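Local coordinates for protein beta-1,4-mannanase (Caldicellulosiruptor saccharolyticus, PDB 1PMH) that binds mannohexaose through a jellyroll beta-sandwich carbohydrate-binding module of family 27, which probably directs the mannanase to mannan, at residues 52-55 with 60-63; 94-97 with 102-105; 118-123 with 163-168; 126-131 with 137-142. One frame throughout, in Å; residues are numbered along the deposited sequence. Where two conformers were deposited one is given.

Contact 1: residues 52-55 with 60-63; sequences VEFN and WDQG. With BMA (beta-D-mannopyranose), chain B; BMA (beta-D-mannopyranose), chain C; EDO (1,2-ethanediol), chain D.
Asp61 meets the segment 52-55 through one carboxylate oxygen. Its OD2 accepts the backbone N-H of Asn55 at 2.8 Å from N, with an angle of 151° at the hydrogen, and is approached nearly along its C-O bond. Asp61 holds CG opposite its backbone N (chi1 -167°), which sends the carboxylate across to the chain at 54-55. The same OD2 takes a hydrogen bond from O2 of a 1,2-ethanediol at 2.6 Å, probably from the crystallisation liquor. Asn55 turns its own amide away; its OD1 bonds to the N of Asn57. The ring of Phe54 lies obliquely to the backbone O of Asp61, 3.9 Å from CE1. Trp60 and Gln62 point away from 52-55, toward the glycan. The mannose of chain B lies over one face of the Trp60 indole, its C5 3.5 Å from CE2, a CH-pi arrangement. In the ring plane, Trp60 NE1 donates to Gln62 OE1 at 2.8 Å. Gln62 NE2 bonds to Asp64 OD2 and, weakly, to O3 of the chain C mannose. The chemistry is thus divided: the Asp61 carboxylate ties down the turn, while the bonds at OE1 and NE2 should limit rotation of the sugar-binding Gln62 amide.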
loop_
_atom_site.group_PDB
_atom_site.type_symbol
_atom_site.label_atom_id
_atom_site.label_comp_id
_atom_site.label_asym_id
_atom_site.label_seq_id
_atom_site.Cartn_x
_atom_site.Cartn_y
_atom_site.Cartn_z
ATOM N N VAL A 52 -9.321 -2.111 8.101
ATOM C CA VAL A 52 -9.511 -0.677 8.296
ATOM C C VAL A 52 -10.942 -0.412 8.769
ATOM O O VAL A 52 -11.883 -1.175 8.510
ATOM C CB VAL A 52 -9.157 0.163 7.050
ATOM C CG1 VAL A 52 -7.845 -0.221 6.506
ATOM C CG2 VAL A 52 -10.215 0.078 5.977
ATOM N N GLU A 53 -11.066 0.728 9.432
ATOM C CA GLU A 53 -12.339 1.315 9.777
ATOM C C GLU A 53 -12.293 2.807 9.528
ATOM O O GLU A 53 -11.440 3.490 10.078
ATOM C CB GLU A 53 -12.694 1.049 11.242
ATOM C CG GLU A 53 -12.642 -0.402 11.696
ATOM C CD GLU A 53 -13.062 -0.587 13.135
ATOM O OE1 GLU A 53 -13.638 0.350 13.724
ATOM O OE2 GLU A 53 -12.849 -1.703 13.655
ATOM N N PHE A 54 -13.193 3.291 8.688
ATOM C CA PHE A 54 -13.293 4.715 8.425
ATOM C C PHE A 54 -14.569 5.249 9.056
ATOM O O PHE A 54 -15.566 4.547 9.089
ATOM C CB PHE A 54 -13.261 5.029 6.930
ATOM C CG PHE A 54 -12.014 4.587 6.200
ATOM C CD1 PHE A 54 -10.768 4.800 6.731
ATOM C CD2 PHE A 54 -12.118 4.002 4.967
ATOM C CE1 PHE A 54 -9.631 4.468 5.987
ATOM C CE2 PHE A 54 -10.993 3.667 4.230
ATOM C CZ PHE A 54 -9.763 3.887 4.764
ATOM N N ASN A 55 -14.495 6.505 9.494
ATOM C CA ASN A 55 -15.639 7.209 10.104
ATOM C C ASN A 55 -16.222 8.211 9.105
ATOM O O ASN A 55 -15.508 9.076 8.594
ATOM C CB ASN A 55 -15.108 7.955 11.319
ATOM C CG ASN A 55 -16.226 8.528 12.189
ATOM O OD1 ASN A 55 -17.197 9.038 11.655
ATOM N ND2 ASN A 55 -16.116 8.372 13.511
ATOM N N TRP A 60 -10.889 13.257 6.401
ATOM C CA TRP A 60 -9.498 12.793 6.227
ATOM C C TRP A 60 -9.129 11.887 7.408
ATOM O O TRP A 60 -8.403 12.285 8.319
ATOM C CB TRP A 60 -8.554 13.991 6.072
ATOM C CG TRP A 60 -7.236 13.543 5.545
ATOM C CD1 TRP A 60 -6.140 13.281 6.292
ATOM C CD2 TRP A 60 -6.890 13.234 4.202
ATOM N NE1 TRP A 60 -5.114 12.849 5.490
ATOM C CE2 TRP A 60 -5.549 12.798 4.198
ATOM C CE3 TRP A 60 -7.564 13.324 2.984
ATOM C CZ2 TRP A 60 -4.873 12.466 3.019
ATOM C CZ3 TRP A 60 -6.906 12.992 1.847
ATOM C CH2 TRP A 60 -5.586 12.555 1.867
ATOM N N ASP A 61 -9.579 10.634 7.356
ATOM C CA ASP A 61 -9.427 9.699 8.457
ATOM C C ASP A 61 -8.178 8.845 8.201
ATOM O O ASP A 61 -8.251 7.774 7.587
ATOM C CB ASP A 61 -10.694 8.848 8.558
ATOM C CG ASP A 61 -10.794 8.057 9.821
ATOM O OD1 ASP A 61 -9.841 7.973 10.627
ATOM O OD2 ASP A 61 -11.875 7.461 10.079
ATOM N N GLN A 62 -7.036 9.368 8.622
ATOM C CA GLN A 62 -5.732 8.951 8.142
ATOM C C GLN A 62 -5.109 7.839 8.974
ATOM O O GLN A 62 -5.280 7.778 10.195
ATOM C CB GLN A 62 -4.800 10.184 8.182
ATOM C CG GLN A 62 -3.423 10.016 7.566
ATOM C CD GLN A 62 -2.582 11.254 7.707
ATOM O OE1 GLN A 62 -3.015 12.370 7.352
ATOM N NE2 GLN A 62 -1.370 11.113 8.201
ATOM N N GLY A 63 -4.337 6.976 8.314
ATOM C CA GLY A 63 -3.496 5.986 8.948
ATOM C C GLY A 63 -2.272 5.794 8.076
ATOM O O GLY A 63 -2.349 5.970 6.868
HETATM C C1 BMA B . -6.076 17.098 1.931
HETATM C C2 BMA B . -4.896 17.208 0.995
HETATM C C3 BMA B . -3.830 16.227 1.459
HETATM C C4 BMA B . -3.604 16.335 2.936
HETATM C C5 BMA B . -4.903 16.248 3.750
HETATM C C6 BMA B . -4.743 16.423 5.238
HETATM O O2 BMA B . -4.365 18.518 1.072
HETATM O O3 BMA B . -2.635 16.336 0.692
HETATM O O4 BMA B . -2.798 15.227 3.259
HETATM O O5 BMA B . -5.794 17.251 3.287
HETATM O O6 BMA B . -4.064 17.623 5.537
HETATM C C1 BMA C . -1.796 15.478 4.202
HETATM C C2 BMA C . -1.327 14.177 4.778
HETATM C C3 BMA C . -0.197 14.491 5.753
HETATM C C4 BMA C . 0.874 15.341 5.049
HETATM C C5 BMA C . 0.264 16.537 4.348
HETATM C C6 BMA C . 1.330 17.251 3.536
HETATM O O2 BMA C . -0.851 13.346 3.744
HETATM O O3 BMA C . 0.288 13.258 6.301
HETATM O O4 BMA C . 1.704 15.928 6.014
HETATM O O5 BMA C . -0.761 16.133 3.480
HETATM O O6 BMA C . 0.790 18.442 3.084
HETATM C C1 EDO D . -10.951 4.490 13.396
HETATM O O1 EDO D . -9.971 4.991 14.269
HETATM C C2 EDO D . -10.753 5.350 12.174
HETATM O O2 EDO D . -12.083 5.655 11.874
#

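Contact 2: residues 94-97 with 102-105; sequences DEFS and GFAY. Unlike the reference sequence in segment 102-105: Ala104 (reference Pro).
Phe96 of the short helix 93-98 points its CZ at the ring edge of Phe103 on strand 102-109. The closest atoms are Phe96 CZ and Phe103 CE2, 3.5 Å apart, and Phe103 CD2 is 3.6 Å from the same CZ. Phe96 arrives near the plane of the Phe103 ring. The pair is oblique, with the two planes inclined at 41° and the ring centroids 5.6 Å apart. The side chains cross at about a right angle. Phe96 sets CG opposite its backbone N (chi1 -172°), and this carries the ring from the helix toward the strand. Phe103 places CG between N and the carbonyl carbon (chi1 74°), which turns the CD2-CE2 side of its ring to Phe96. The contact is entirely apolar and buried. Further out, Ile122 touches both rings, as does Ile91 of strand 84-92. Thr138 and Ala124 pack on Phe96, while Met89 and Phe54 pack on Phe103. The helix lies beside the interior of the sandwich, with Phe96 buried against strands of both sheets and Phe103 projecting from the glycan-binding one.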
loop_
_atom_site.group_PDB
_atom_site.type_symbol
_atom_site.label_atom_id
_atom_site.label_comp_id
_atom_site.label_asym_id
_atom_site.label_seq_id
_atom_site.Cartn_x
_atom_site.Cartn_y
_atom_site.Cartn_z
ATOM N N ASP A 94 -18.047 -5.616 -3.478
ATOM C CA ASP A 94 -19.452 -5.468 -3.094
ATOM C C ASP A 94 -19.585 -4.589 -1.856
ATOM O O ASP A 94 -20.366 -3.643 -1.836
ATOM C CB ASP A 94 -20.100 -6.834 -2.904
ATOM C CG ASP A 94 -20.310 -7.555 -4.223
ATOM O OD1 ASP A 94 -20.335 -6.937 -5.312
ATOM O OD2 ASP A 94 -20.461 -8.792 -4.237
ATOM N N GLU A 95 -18.800 -4.896 -0.829
ATOM C CA GLU A 95 -18.843 -4.089 0.379
ATOM C C GLU A 95 -18.358 -2.669 0.153
ATOM O O GLU A 95 -18.915 -1.700 0.662
ATOM C CB GLU A 95 -18.029 -4.760 1.473
ATOM C CG GLU A 95 -18.674 -6.018 2.032
ATOM C CD GLU A 95 -20.080 -5.774 2.558
ATOM O OE1 GLU A 95 -20.270 -4.776 3.285
ATOM O OE2 GLU A 95 -21.002 -6.553 2.225
ATOM N N PHE A 96 -17.315 -2.510 -0.652
ATOM C CA PHE A 96 -16.822 -1.169 -0.943
ATOM C C PHE A 96 -17.840 -0.344 -1.716
ATOM O O PHE A 96 -18.068 0.826 -1.439
ATOM C CB PHE A 96 -15.460 -1.271 -1.659
ATOM C CG PHE A 96 -14.710 0.015 -1.861
ATOM C CD1 PHE A 96 -14.784 1.061 -0.961
ATOM C CD2 PHE A 96 -13.844 0.151 -2.923
ATOM C CE1 PHE A 96 -14.065 2.219 -1.188
ATOM C CE2 PHE A 96 -13.088 1.280 -3.128
ATOM C CZ PHE A 96 -13.199 2.326 -2.259
ATOM N N SER A 97 -18.501 -0.975 -2.675
ATOM C CA SER A 97 -19.532 -0.304 -3.457
ATOM C C SER A 97 -20.688 0.192 -2.617
ATOM O O SER A 97 -21.222 1.272 -2.863
ATOM C CB SER A 97 -20.049 -1.231 -4.567
ATOM O OG SER A 97 -20.799 -2.329 -4.066
ATOM N N GLY A 102 -15.366 7.715 0.028
ATOM C CA GLY A 102 -14.264 7.063 -0.652
ATOM C C GLY A 102 -13.023 7.247 0.177
ATOM O O GLY A 102 -13.118 7.616 1.330
ATOM N N PHE A 103 -11.885 6.898 -0.367
ATOM C CA PHE A 103 -10.653 7.075 0.364
ATOM C C PHE A 103 -9.555 7.575 -0.551
ATOM O O PHE A 103 -9.621 7.473 -1.763
ATOM C CB PHE A 103 -10.253 5.806 1.146
ATOM C CG PHE A 103 -9.710 4.665 0.325
ATOM C CD1 PHE A 103 -8.369 4.548 0.096
ATOM C CD2 PHE A 103 -10.545 3.671 -0.168
ATOM C CE1 PHE A 103 -7.835 3.523 -0.632
ATOM C CE2 PHE A 103 -10.016 2.626 -0.887
ATOM C CZ PHE A 103 -8.658 2.575 -1.127
ATOM N N ALA A 104 -8.535 8.123 0.090
ATOM C CA ALA A 104 -7.316 8.575 -0.563
ATOM C C ALA A 104 -6.165 7.693 -0.113
ATOM O O ALA A 104 -6.189 7.113 0.971
ATOM C CB ALA A 104 -7.054 10.026 -0.183
ATOM N N TYR A 105 -5.133 7.619 -0.918
ATOM C CA TYR A 105 -3.898 6.993 -0.522
ATOM C C TYR A 105 -2.726 7.779 -1.070
ATOM O O TYR A 105 -2.817 8.517 -2.062
ATOM C CB TYR A 105 -3.820 5.503 -0.875
ATOM C CG TYR A 105 -3.647 5.286 -2.351
ATOM C CD1 TYR A 105 -2.393 5.244 -2.900
ATOM C CD2 TYR A 105 -4.720 5.154 -3.212
ATOM C CE1 TYR A 105 -2.197 5.096 -4.274
ATOM C CE2 TYR A 105 -4.560 4.987 -4.569
ATOM C CZ TYR A 105 -3.292 5.022 -5.112
ATOM O OH TYR A 105 -3.061 4.869 -6.454
#

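Contact 3: residues 118-123 with 163-168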
loop_
_atom_site.group_PDB
_atom_site.type_symbol
_atom_site.label_atom_id
_atom_site.label_comp_id
_atom_site.label_asym_id
_atom_site.label_seq_id
_atom_site.Cartn_x
_atom_site.Cartn_y
_atom_site.Cartn_z
ATOM N N SER A 118 -0.145 9.857 -5.340
ATOM C CA SER A 118 -1.353 9.787 -4.552
ATOM C C SER A 118 -2.556 9.754 -5.447
ATOM O O SER A 118 -2.486 10.182 -6.602
ATOM C CB SER A 118 -1.437 10.999 -3.629
ATOM O OG SER A 118 -1.413 12.197 -4.365
ATOM N N GLU A 119 -3.662 9.279 -4.868
ATOM C CA GLU A 119 -4.964 9.420 -5.477
ATOM C C GLU A 119 -5.995 9.717 -4.407
ATOM O O GLU A 119 -5.883 9.270 -3.273
ATOM C CB GLU A 119 -5.421 8.194 -6.231
ATOM C CG GLU A 119 -4.544 7.796 -7.404
ATOM C CD GLU A 119 -5.281 6.769 -8.256
ATOM O OE1 GLU A 119 -6.071 7.210 -9.150
ATOM O OE2 GLU A 119 -5.107 5.541 -8.019
ATOM N N PHE A 120 -6.959 10.526 -4.809
ATOM C CA PHE A 120 -8.048 10.945 -3.956
ATOM C C PHE A 120 -9.369 10.385 -4.451
ATOM O O PHE A 120 -9.529 10.092 -5.617
ATOM C CB PHE A 120 -8.129 12.488 -3.925
ATOM C CG PHE A 120 -6.907 13.106 -3.343
ATOM C CD1 PHE A 120 -5.761 13.323 -4.112
ATOM C CD2 PHE A 120 -6.910 13.509 -2.036
ATOM C CE1 PHE A 120 -4.651 13.873 -3.516
ATOM C CE2 PHE A 120 -5.809 14.073 -1.461
ATOM C CZ PHE A 120 -4.656 14.220 -2.178
ATOM N N ASN A 121 -10.313 10.269 -3.522
ATOM C CA ASN A 121 -11.692 9.905 -3.843
ATOM C C ASN A 121 -11.817 8.583 -4.573
ATOM O O ASN A 121 -12.583 8.468 -5.540
ATOM C CB ASN A 121 -12.369 11.035 -4.613
ATOM C CG ASN A 121 -12.383 12.307 -3.824
ATOM O OD1 ASN A 121 -11.739 13.266 -4.203
ATOM N ND2 ASN A 121 -13.027 12.272 -2.660
ATOM N N ILE A 122 -11.041 7.618 -4.126
ATOM C CA ILE A 122 -11.172 6.266 -4.652
ATOM C C ILE A 122 -12.489 5.665 -4.160
ATOM O O ILE A 122 -12.796 5.660 -2.958
ATOM C CB ILE A 122 -10.002 5.371 -4.157
ATOM C CG1 ILE A 122 -8.669 5.911 -4.660
ATOM C CG2 ILE A 122 -10.176 3.919 -4.549
ATOM C CD1 ILE A 122 -8.492 5.916 -6.166
ATOM N N THR A 123 -13.237 5.136 -5.124
ATOM C CA THR A 123 -14.451 4.386 -4.858
ATOM C C THR A 123 -14.397 3.047 -5.599
ATOM O O THR A 123 -13.421 2.761 -6.277
ATOM C CB THR A 123 -15.693 5.170 -5.297
ATOM O OG1 THR A 123 -15.631 5.357 -6.714
ATOM C CG2 THR A 123 -15.727 6.562 -4.665
ATOM N N ALA A 163 -6.464 7.337 3.823
ATOM C CA ALA A 163 -7.312 8.289 4.546
ATOM C C ALA A 163 -8.732 8.185 4.055
ATOM O O ALA A 163 -9.033 8.430 2.892
ATOM C CB ALA A 163 -6.816 9.740 4.394
ATOM N N GLY A 164 -9.625 7.824 4.965
ATOM C CA GLY A 164 -11.044 7.838 4.617
ATOM C C GLY A 164 -11.519 9.269 4.353
ATOM O O GLY A 164 -11.229 10.180 5.098
ATOM N N GLN A 165 -12.279 9.435 3.296
ATOM C CA GLN A 165 -12.840 10.748 2.929
ATOM C C GLN A 165 -14.351 10.635 3.022
ATOM O O GLN A 165 -15.056 10.263 2.103
ATOM C CB GLN A 165 -12.395 11.173 1.535
ATOM C CG GLN A 165 -10.900 11.430 1.394
ATOM C CD GLN A 165 -10.504 11.861 0.027
ATOM O OE1 GLN A 165 -10.310 10.985 -0.832
ATOM N NE2 GLN A 165 -10.421 13.126 -0.216
ATOM N N ASN A 166 -14.833 10.886 4.239
ATOM C CA ASN A 166 -16.252 10.690 4.564
ATOM C C ASN A 166 -16.690 9.278 4.234
ATOM O O ASN A 166 -17.814 9.059 3.819
ATOM C CB ASN A 166 -17.153 11.729 3.898
ATOM C CG ASN A 166 -16.656 13.132 4.144
ATOM O OD1 ASN A 166 -16.501 13.489 5.297
ATOM N ND2 ASN A 166 -16.217 13.824 3.110
ATOM N N SER A 167 -15.829 8.287 4.485
ATOM C CA SER A 167 -16.153 6.886 4.250
ATOM C C SER A 167 -16.677 6.231 5.526
ATOM O O SER A 167 -16.206 6.506 6.625
ATOM C CB SER A 167 -14.902 6.137 3.797
ATOM O OG SER A 167 -15.129 4.752 3.632
ATOM N N ASN A 168 -17.586 5.270 5.353
ATOM C CA ASN A 168 -17.982 4.351 6.415
ATOM C C ASN A 168 -17.520 2.927 6.168
ATOM O O ASN A 168 -18.016 1.981 6.815
ATOM C CB ASN A 168 -19.488 4.382 6.672
ATOM C CG ASN A 168 -20.309 3.931 5.505
ATOM O OD1 ASN A 168 -19.750 3.600 4.432
ATOM N ND2 ASN A 168 -21.573 3.878 5.582
HETATM O O HOH W 1 -10.431 14.996 -2.789
#
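The amide of Gln165 reaches the corner of the chain at Asn121 and uses both its ends there. OE1 accepts the backbone N-H of Asn121 at 2.8 Å from N; the donor lies in the carbonyl plane. Gln165 keeps CG opposite its carbonyl carbon (chi1 -65°) and runs on extended, which spans the gap between the two strands. The Asn121 side chain crosses it at about a right angle. The two amide planes are only 23° apart, with Asn121 ND2 3.7 Å from Gln165 NE2. A water closes the arrangement: it donates to Asn121 OD1 at 2.6 Å and accepts from Gln165 NE2 at 3.2 Å. The backbone N-H identifies OE1 as the oxygen end, and the water is consistent with NE2 at the other. The Phe120 ring stands at 67° to that amide and offers its edge, its CD2 4.0 Å from NE2. Gln165 belongs to the glycan pocket and touches an alpha-D-mannose, which is consistent with the corner orienting a ligand-contacting group. Asn121 and Ile122 form a G1 beta bulge opposite Phe103. Strand 102-109 runs between the two segments, bonded to strands 114-122 and 153-165, and Ala104 packs against Phe120 and Gln165.

Contact 4: residues 126-131 with 137-142; sequences AGKKVK and YTVIHK
Lys128 and Val139 face each other as an antiparallel hydrogen-bonded pair, and both backbone bonds are made. Lys128 N donates to Val139 O at 3.0 Å, and Val139 N returns a bond to Lys128 O at 2.8 Å. Val130 and Tyr137 repeat the pattern: Val130 N to Tyr137 O is 2.9 Å and Tyr137 N to Val130 O is 2.8 Å. Lys129 and Thr138, between them, form a non-hydrogen-bonded pair. Here Lys129 CA makes a CA-H...O contact with Tyr137 O at 3.3 Å, a second partner for that carbonyl. Gly127 has positive phi (58°), and its CA makes the same kind of contact with Val139 O. Polar side-chain ends find partners beyond the pair. Thr138 OG1 bonds to the O of Ala124, His141 NE2 to Glu86, and Lys131 NZ forms a salt bridge with Asp136. Lys129 makes a cation-pi contact with Tyr93. Lys128, Val130, Tyr137 and Val139 share one face of the sheet. Val130 and Val139 are each modelled in two conformers, so details of their side-chain packing there are doubtful. The hairpin forms one margin of its sheet: strand 135-145 pairs on its other side with strand 84-92, and Ile140 and Thr138 turn inward to Ile122 and Phe96.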
loop_
_atom_site.group_PDB
_atom_site.type_symbol
_atom_site.label_atom_id
_atom_site.label_comp_id
_atom_site.label_asym_id
_atom_site.label_seq_id
_atom_site.Cartn_x
_atom_site.Cartn_y
_atom_site.Cartn_z
ATOM N N ALA A 126 -13.102 2.547 -9.248
ATOM C CA ALA A 126 -11.707 2.811 -9.601
ATOM C C ALA A 126 -11.041 1.565 -10.142
ATOM O O ALA A 126 -11.455 0.430 -9.887
ATOM C CB ALA A 126 -10.960 3.322 -8.358
ATOM N N GLY A 127 -9.952 1.776 -10.874
ATOM C CA GLY A 127 -9.140 0.663 -11.322
ATOM C C GLY A 127 -9.920 -0.318 -12.152
ATOM O O GLY A 127 -10.604 0.117 -13.078
ATOM N N LYS A 128 -9.755 -1.616 -11.858
ATOM C CA LYS A 128 -10.434 -2.704 -12.555
ATOM C C LYS A 128 -11.116 -3.606 -11.554
ATOM O O LYS A 128 -10.614 -3.807 -10.448
ATOM C CB LYS A 128 -9.462 -3.560 -13.379
ATOM C CG LYS A 128 -8.221 -4.130 -12.740
ATOM C CD LYS A 128 -7.450 -4.873 -13.831
ATOM C CE LYS A 128 -6.322 -5.757 -13.354
ATOM N NZ LYS A 128 -5.342 -5.118 -12.436
ATOM N N LYS A 129 -12.222 -4.210 -11.949
ATOM C CA LYS A 129 -12.915 -5.175 -11.130
ATOM C C LYS A 129 -12.445 -6.571 -11.537
ATOM O O LYS A 129 -12.597 -6.956 -12.690
ATOM C CB LYS A 129 -14.431 -5.038 -11.324
ATOM C CG LYS A 129 -15.264 -5.912 -10.402
ATOM C CD LYS A 129 -16.745 -5.713 -10.788
ATOM C CE LYS A 129 -17.713 -6.413 -9.885
ATOM N NZ LYS A 129 -19.089 -6.119 -10.365
ATOM N N VAL A 130 -11.911 -7.329 -10.584
ATOM C CA VAL A 130 -11.325 -8.653 -10.794
ATOM C C VAL A 130 -11.961 -9.634 -9.831
ATOM O O VAL A 130 -12.125 -9.313 -8.658
ATOM C CB VAL A 130 -9.800 -8.534 -10.599
ATOM C CG1 VAL A 130 -9.114 -9.874 -10.809
ATOM C CG2 VAL A 130 -9.196 -7.566 -11.611
ATOM N N LYS A 131 -12.209 -10.861 -10.246
ATOM C CA LYS A 131 -12.692 -11.896 -9.366
ATOM C C LYS A 131 -11.542 -12.821 -8.931
ATOM O O LYS A 131 -10.823 -13.338 -9.792
ATOM C CB LYS A 131 -13.800 -12.758 -10.006
ATOM C CG LYS A 131 -14.558 -13.663 -9.032
ATOM C CD LYS A 131 -15.614 -14.602 -9.583
ATOM C CE LYS A 131 -16.711 -13.861 -10.330
ATOM N NZ LYS A 131 -17.560 -12.983 -9.498
ATOM N N TYR A 137 -13.176 -7.884 -6.522
ATOM C CA TYR A 137 -12.365 -6.862 -5.913
ATOM C C TYR A 137 -12.202 -5.678 -6.845
ATOM O O TYR A 137 -12.021 -5.849 -8.057
ATOM C CB TYR A 137 -10.962 -7.390 -5.621
ATOM C CG TYR A 137 -10.985 -8.442 -4.532
ATOM C CD1 TYR A 137 -11.225 -9.794 -4.802
ATOM C CD2 TYR A 137 -10.808 -8.103 -3.210
ATOM C CE1 TYR A 137 -11.298 -10.726 -3.789
ATOM C CE2 TYR A 137 -10.883 -9.016 -2.173
ATOM C CZ TYR A 137 -11.157 -10.353 -2.465
ATOM O OH TYR A 137 -11.252 -11.277 -1.458
ATOM N N THR A 138 -12.180 -4.485 -6.260
ATOM C CA THR A 138 -11.597 -3.303 -6.900
ATOM C C THR A 138 -10.098 -3.430 -6.807
ATOM O O THR A 138 -9.582 -3.629 -5.705
ATOM C CB THR A 138 -12.045 -2.068 -6.098
ATOM O OG1 THR A 138 -13.467 -1.990 -6.057
ATOM C CG2 THR A 138 -11.433 -0.800 -6.625
ATOM N N VAL A 139 -9.408 -3.349 -7.949
ATOM C CA VAL A 139 -7.968 -3.496 -7.983
ATOM C C VAL A 139 -7.335 -2.265 -8.585
ATOM O O VAL A 139 -7.670 -1.818 -9.688
ATOM C CB VAL A 139 -7.607 -4.720 -8.805
ATOM C CG1 VAL A 139 -6.083 -4.887 -8.885
ATOM C CG2 VAL A 139 -8.277 -5.979 -8.218
ATOM N N ILE A 140 -6.396 -1.700 -7.840
ATOM C CA ILE A 140 -5.594 -0.533 -8.219
ATOM C C ILE A 140 -4.178 -1.024 -8.370
ATOM O O ILE A 140 -3.597 -1.572 -7.453
ATOM C CB ILE A 140 -5.704 0.566 -7.177
ATOM C CG1 ILE A 140 -7.152 1.053 -7.164
ATOM C CG2 ILE A 140 -4.744 1.725 -7.483
ATOM C CD1 ILE A 140 -7.487 1.978 -6.079
ATOM N N HIS A 141 -3.641 -0.825 -9.557
ATOM C CA HIS A 141 -2.289 -1.256 -9.884
ATOM C C HIS A 141 -1.597 -0.069 -10.517
ATOM O O HIS A 141 -1.945 0.341 -11.631
ATOM C CB HIS A 141 -2.343 -2.431 -10.859
ATOM C CG HIS A 141 -1.017 -3.018 -11.199
ATOM N ND1 HIS A 141 -0.875 -4.025 -12.129
ATOM C CD2 HIS A 141 0.214 -2.811 -10.685
ATOM C CE1 HIS A 141 0.366 -4.476 -12.068
ATOM N NE2 HIS A 141 1.087 -3.631 -11.362
ATOM N N LYS A 142 -0.606 0.504 -9.825
ATOM C CA LYS A 142 0.049 1.735 -10.284
ATOM C C LYS A 142 1.531 1.620 -10.025
ATOM O O LYS A 142 1.948 0.867 -9.163
ATOM C CB LYS A 142 -0.428 2.981 -9.502
ATOM C CG LYS A 142 -1.885 3.313 -9.595
ATOM C CD LYS A 142 -2.225 3.967 -10.891
ATOM C CE LYS A 142 -3.615 4.586 -10.892
ATOM N NZ LYS A 142 -4.159 4.654 -12.292
#

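Overall arrangement
Contacts 1, 2 and 3 each include a strand of the glycan-binding sheet; in contact 1 the partner segment 52-55 belongs to the opposite sheet. Contact 4 lies wholly in that opposite sheet. Contacts 2 and 3 lie closest, with centres 7 Å apart. They share the pairing of strands 102-109 and 114-122, where Phe103 O and Ile122 N are 2.8 Å apart. Contact 1 joins contact 3 through Asp61 N and Gly164 O, also 2.8 Å apart, at a classic beta bulge. Trp60, Gln62 and Gln165 line the mannose pocket. Contact 4 meets contacts 2 and 3 across the interior through Thr138 and Ile140, but stays about 11 Å from contact 1 at the nearest atoms.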